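Local coordinates for phenol hydroxylase component phN (Pseudomonas stutzeri, PDB 3U52), which probably hydroxylates phenol and related aromatics with dioxygen at a carboxylate-bridged di-iron centre, as the large hydroxylase subunit of a bacterial multicomponent monooxygenase, at residues Asp281-Glu293 against Trp351-Tyr365. Numbering follows the deposited sequence.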
# COMPACT_ATOMS: atom_id res chain seq x y z
N ASP A 281 -2.17 -24.29 -19.35
CA ASP A 281 -1.26 -25.35 -19.82
C ASP A 281 -0.14 -24.78 -20.69
O ASP A 281 1.00 -25.29 -20.63
CB ASP A 281 -2.00 -26.43 -20.61
CG ASP A 281 -2.72 -27.43 -19.71
OD1 ASP A 281 -3.31 -28.37 -20.23
OD2 ASP A 281 -2.67 -27.30 -18.47
N TYR A 282 -0.45 -23.73 -21.49
CA TYR A 282 0.50 -23.21 -22.51
C TYR A 282 1.04 -21.79 -22.32
O TYR A 282 2.21 -21.52 -22.66
CB TYR A 282 -0.16 -23.26 -23.91
CG TYR A 282 -0.27 -24.66 -24.46
CD1 TYR A 282 -1.36 -25.49 -24.15
CD2 TYR A 282 0.74 -25.16 -25.28
CE1 TYR A 282 -1.44 -26.80 -24.62
CE2 TYR A 282 0.67 -26.47 -25.79
CZ TYR A 282 -0.41 -27.27 -25.46
OH TYR A 282 -0.42 -28.55 -25.98
N MET A 283 0.20 -20.87 -21.85
CA MET A 283 0.62 -19.48 -21.80
C MET A 283 1.46 -19.11 -20.57
O MET A 283 2.13 -18.07 -20.58
CB MET A 283 -0.55 -18.52 -21.96
CG MET A 283 -1.32 -18.65 -23.29
SD MET A 283 -2.47 -17.27 -23.24
CE MET A 283 -2.85 -16.97 -24.93
N LEU A 284 1.44 -19.95 -19.53
CA LEU A 284 2.24 -19.67 -18.33
C LEU A 284 3.64 -20.32 -18.43
O LEU A 284 3.73 -21.54 -18.56
CB LEU A 284 1.52 -20.17 -17.06
CG LEU A 284 0.09 -19.66 -16.78
CD1 LEU A 284 -0.51 -20.39 -15.59
CD2 LEU A 284 0.07 -18.13 -16.56
N PRO A 285 4.72 -19.49 -18.44
CA PRO A 285 6.09 -20.03 -18.43
C PRO A 285 6.36 -21.00 -17.26
O PRO A 285 6.86 -22.12 -17.51
CB PRO A 285 6.97 -18.77 -18.36
CG PRO A 285 6.16 -17.72 -19.07
CD PRO A 285 4.73 -18.01 -18.61
N ASN A 286 6.01 -20.57 -16.03
CA ASN A 286 6.00 -21.48 -14.87
C ASN A 286 4.60 -22.00 -14.61
O ASN A 286 3.68 -21.20 -14.40
CB ASN A 286 6.58 -20.82 -13.60
CG ASN A 286 7.94 -20.19 -13.86
OD1 ASN A 286 8.77 -20.78 -14.56
ND2 ASN A 286 8.17 -18.99 -13.36
N LYS A 287 4.47 -23.34 -14.60
CA LYS A 287 3.18 -24.02 -14.54
C LYS A 287 2.71 -24.13 -13.10
O LYS A 287 3.52 -24.35 -12.19
CB LYS A 287 3.25 -25.45 -15.13
CG LYS A 287 3.90 -25.59 -16.51
CD LYS A 287 3.13 -24.87 -17.67
CE LYS A 287 3.98 -24.86 -18.96
NZ LYS A 287 3.32 -23.99 -20.04
N VAL A 288 1.40 -24.01 -12.89
CA VAL A 288 0.78 -24.19 -11.56
C VAL A 288 0.34 -25.67 -11.43
O VAL A 288 0.78 -26.40 -10.53
CB VAL A 288 -0.46 -23.26 -11.36
CG1 VAL A 288 -1.01 -23.39 -9.90
CG2 VAL A 288 -0.09 -21.82 -11.63
N MET A 289 -0.54 -26.08 -12.31
CA MET A 289 -1.04 -27.45 -12.36
C MET A 289 -1.60 -27.57 -13.77
O MET A 289 -1.66 -26.57 -14.49
CB MET A 289 -2.13 -27.71 -11.32
CG MET A 289 -3.44 -26.97 -11.57
SD MET A 289 -4.60 -27.02 -10.16
CE MET A 289 -4.58 -25.25 -9.85
N SER A 290 -1.94 -28.78 -14.18
CA SER A 290 -2.47 -28.91 -15.53
C SER A 290 -3.96 -28.64 -15.50
O SER A 290 -4.58 -28.69 -14.42
CB SER A 290 -2.22 -30.32 -16.07
OG SER A 290 -2.90 -31.28 -15.27
N TRP A 291 -4.56 -28.39 -16.67
CA TRP A 291 -6.02 -28.27 -16.74
C TRP A 291 -6.68 -29.55 -16.23
O TRP A 291 -7.68 -29.53 -15.51
CB TRP A 291 -6.48 -28.02 -18.18
CG TRP A 291 -7.99 -28.19 -18.32
CD1 TRP A 291 -8.64 -29.21 -18.90
CD2 TRP A 291 -9.00 -27.27 -17.86
NE1 TRP A 291 -10.01 -29.01 -18.83
CE2 TRP A 291 -10.25 -27.82 -18.20
CE3 TRP A 291 -8.96 -26.05 -17.18
CZ2 TRP A 291 -11.46 -27.17 -17.90
CZ3 TRP A 291 -10.15 -25.40 -16.89
CH2 TRP A 291 -11.38 -25.96 -17.25
N SER A 292 -6.10 -30.68 -16.59
CA SER A 292 -6.69 -31.95 -16.19
C SER A 292 -6.76 -32.07 -14.61
O SER A 292 -7.80 -32.44 -14.02
CB SER A 292 -5.82 -33.04 -16.82
OG SER A 292 -6.27 -34.28 -16.34
N GLU A 293 -5.69 -31.67 -13.93
CA GLU A 293 -5.67 -31.66 -12.47
C GLU A 293 -6.64 -30.64 -11.87
O GLU A 293 -7.25 -30.93 -10.85
CB GLU A 293 -4.25 -31.34 -11.94
CG GLU A 293 -3.25 -32.51 -12.02
CD GLU A 293 -1.78 -32.09 -11.88
OE1 GLU A 293 -1.45 -30.89 -12.09
OE2 GLU A 293 -0.95 -32.97 -11.55
N TRP A 351 3.05 -19.80 -30.04
CA TRP A 351 4.43 -20.21 -30.30
C TRP A 351 4.41 -21.70 -30.09
O TRP A 351 3.42 -22.24 -29.59
CB TRP A 351 5.42 -19.57 -29.29
CG TRP A 351 5.01 -19.82 -27.82
CD1 TRP A 351 5.33 -20.93 -27.07
CD2 TRP A 351 4.18 -18.99 -26.97
NE1 TRP A 351 4.74 -20.85 -25.81
CE2 TRP A 351 4.05 -19.67 -25.72
CE3 TRP A 351 3.56 -17.75 -27.13
CZ2 TRP A 351 3.32 -19.12 -24.64
CZ3 TRP A 351 2.81 -17.22 -26.05
CH2 TRP A 351 2.69 -17.90 -24.83
N ILE A 352 5.49 -22.36 -30.46
CA ILE A 352 5.62 -23.77 -30.12
C ILE A 352 6.23 -23.91 -28.71
O ILE A 352 7.22 -23.28 -28.43
CB ILE A 352 6.45 -24.50 -31.23
CG1 ILE A 352 5.66 -24.42 -32.55
CG2 ILE A 352 6.75 -25.95 -30.85
CD1 ILE A 352 6.50 -24.75 -33.75
N PRO A 353 5.64 -24.73 -27.82
CA PRO A 353 6.16 -24.93 -26.47
C PRO A 353 7.64 -25.42 -26.47
O PRO A 353 8.05 -26.15 -27.38
CB PRO A 353 5.22 -26.02 -25.89
CG PRO A 353 4.54 -26.67 -27.18
CD PRO A 353 4.39 -25.49 -28.07
N GLU A 354 8.41 -25.02 -25.46
CA GLU A 354 9.82 -25.48 -25.32
C GLU A 354 9.84 -26.97 -25.07
O GLU A 354 8.84 -27.52 -24.64
CB GLU A 354 10.54 -24.79 -24.15
CG GLU A 354 10.47 -23.29 -24.14
CD GLU A 354 10.98 -22.67 -25.43
OE1 GLU A 354 10.38 -21.65 -25.86
OE2 GLU A 354 11.97 -23.17 -26.02
N LYS A 355 10.98 -27.62 -25.28
CA LYS A 355 11.04 -29.07 -25.11
C LYS A 355 10.73 -29.48 -23.63
O LYS A 355 10.08 -30.50 -23.37
CB LYS A 355 12.36 -29.66 -25.66
CG LYS A 355 13.50 -29.74 -24.63
CD LYS A 355 13.56 -31.13 -23.90
CE LYS A 355 13.92 -31.03 -22.38
NZ LYS A 355 15.26 -30.43 -22.04
N GLU A 356 11.14 -28.66 -22.68
CA GLU A 356 10.82 -28.90 -21.26
C GLU A 356 9.30 -28.82 -20.93
O GLU A 356 8.81 -29.60 -20.13
CB GLU A 356 11.63 -27.96 -20.36
CG GLU A 356 11.61 -26.47 -20.77
CD GLU A 356 12.83 -26.02 -21.63
OE1 GLU A 356 13.38 -24.93 -21.31
OE2 GLU A 356 13.23 -26.72 -22.61
N GLU A 357 8.58 -27.89 -21.55
CA GLU A 357 7.14 -27.79 -21.40
C GLU A 357 6.47 -29.02 -21.98
O GLU A 357 5.57 -29.60 -21.40
CB GLU A 357 6.64 -26.53 -22.09
CG GLU A 357 7.16 -25.24 -21.47
CD GLU A 357 6.59 -24.00 -22.18
OE1 GLU A 357 7.17 -23.55 -23.22
OE2 GLU A 357 5.55 -23.48 -21.72
N MET A 358 6.95 -29.46 -23.13
CA MET A 358 6.43 -30.67 -23.72
C MET A 358 6.63 -31.93 -22.88
O MET A 358 5.73 -32.78 -22.83
CB MET A 358 6.96 -30.84 -25.12
CG MET A 358 6.10 -30.03 -26.14
SD MET A 358 6.64 -30.03 -27.80
CE MET A 358 6.45 -31.71 -28.37
N ASP A 359 7.80 -32.07 -22.25
CA ASP A 359 7.99 -33.21 -21.33
C ASP A 359 7.07 -33.11 -20.11
O ASP A 359 6.57 -34.13 -19.64
CB ASP A 359 9.47 -33.37 -20.91
CG ASP A 359 10.42 -33.54 -22.11
OD1 ASP A 359 9.96 -33.85 -23.24
OD2 ASP A 359 11.64 -33.32 -21.91
N TRP A 360 6.83 -31.89 -19.60
CA TRP A 360 5.80 -31.67 -18.55
C TRP A 360 4.43 -32.10 -19.06
O TRP A 360 3.69 -32.80 -18.39
CB TRP A 360 5.77 -30.19 -18.11
CG TRP A 360 4.69 -29.81 -17.05
CD1 TRP A 360 4.81 -29.90 -15.71
CD2 TRP A 360 3.39 -29.25 -17.30
NE1 TRP A 360 3.65 -29.43 -15.08
CE2 TRP A 360 2.77 -29.03 -16.05
CE3 TRP A 360 2.70 -28.88 -18.47
CZ2 TRP A 360 1.49 -28.49 -15.93
CZ3 TRP A 360 1.39 -28.34 -18.34
CH2 TRP A 360 0.82 -28.14 -17.08
N MET A 361 4.09 -31.71 -20.28
CA MET A 361 2.82 -32.21 -20.90
C MET A 361 2.65 -33.73 -21.03
O MET A 361 1.57 -34.22 -20.76
CB MET A 361 2.58 -31.56 -22.27
CG MET A 361 1.46 -30.57 -22.26
SD MET A 361 1.96 -28.91 -22.61
CE MET A 361 2.52 -28.99 -24.29
N SER A 362 3.71 -34.44 -21.46
CA SER A 362 3.73 -35.91 -21.52
C SER A 362 3.40 -36.56 -20.15
O SER A 362 2.62 -37.51 -20.06
CB SER A 362 5.13 -36.37 -21.96
OG SER A 362 5.47 -35.84 -23.21
N GLU A 363 3.99 -36.01 -19.09
CA GLU A 363 3.72 -36.40 -17.70
C GLU A 363 2.30 -36.07 -17.21
O GLU A 363 1.62 -36.92 -16.63
CB GLU A 363 4.77 -35.73 -16.82
CG GLU A 363 4.93 -36.27 -15.43
CD GLU A 363 5.91 -35.41 -14.65
OE1 GLU A 363 7.15 -35.59 -14.83
OE2 GLU A 363 5.43 -34.52 -13.88
N LYS A 364 1.83 -34.86 -17.46
CA LYS A 364 0.45 -34.50 -17.06
C LYS A 364 -0.64 -35.16 -17.91
O LYS A 364 -1.76 -35.36 -17.43
CB LYS A 364 0.28 -32.98 -17.00
CG LYS A 364 1.21 -32.23 -15.97
CD LYS A 364 1.04 -32.76 -14.55
CE LYS A 364 1.98 -32.10 -13.57
NZ LYS A 364 1.81 -32.78 -12.25
N TYR A 365 -0.31 -35.49 -19.16
CA TYR A 365 -1.22 -36.09 -20.13
C TYR A 365 -0.68 -37.43 -20.70
O TYR A 365 -0.37 -37.54 -21.90
CB TYR A 365 -1.52 -35.07 -21.26
CG TYR A 365 -2.23 -33.87 -20.74
CD1 TYR A 365 -1.52 -32.73 -20.38
CD2 TYR A 365 -3.61 -33.87 -20.57
CE1 TYR A 365 -2.18 -31.61 -19.85
CE2 TYR A 365 -4.26 -32.72 -20.06
CZ TYR A 365 -3.54 -31.62 -19.70
OH TYR A 365 -4.16 -30.49 -19.18
O HOH W 1 4.03 -23.13 -23.78
O HOH W 2 -2.59 -33.92 -15.34
O HOH W 3 0.82 -30.02 -10.58
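Lys-287 and Lys-364 sandwich the Trp-360 indole: Lys-287 CG stands over one face, 3.6 Å from the centroid of the six-membered ring as a CH-pi contact, while Lys-364 CG lies on the opposite face, offset toward the rim. Asp-281 OD2 and Met-289 C meet the indole edge in its plane. Met-361 makes a Met-aromatic contact, its SD over a face of the Tyr-282 ring, 4.4 Å from the centroid, and Pro-353 CG comes to that ring's edge. Trp-351 turns its CZ2 edge to Tyr-282 O.

Bent at chi2 (-65°), the Lys-287 chain crosses the indole and delivers its ammonium to three oxygens. Lys-287 NZ donates to Asp-281 O at 2.7 Å, from above the carbonyl plane, to Leu-284 O, and, as a salt bridge, to the anti lone pair of Glu-357 OE2 at 2.8 Å. Replacing Lys-287 by alanine removes the chain over Trp-360 and its ammonium, which would probably leave a gap over that face and take from Glu-357 OE2 and the two carbonyls the donor they share. Glu-357 also pairs through OE1 with Arg-92, and water 1 joins its OE2 to Tyr-282 O and Trp-351 NE1.

Toward Tyr-365, the OH of that residue accepts from Ser-292 N at 3.2 Å and comes close to Asp-281 OD1, which is hydrogen-bonded to Ser-332 OG; Asp-281 OD2 accepts from Trp-291 N on its syn side. Ser-290 and Glu-293 form a capping box at the start of helix 291-310, and Lys-364 NZ bridges to Glu-293 OE2 at 2.9 Å.

Helix 355-364 thus packs over the turn between helices 254-283 and 291-310. The lysine ammonium probably offsets the carbonyl dipoles of Asp-281 and Leu-284, where helix 254-283 runs out into the turn. The two cations around Glu-357, Arg-92 at OE1 and Lys-287 at OE2, would probably keep its carboxylate ionised.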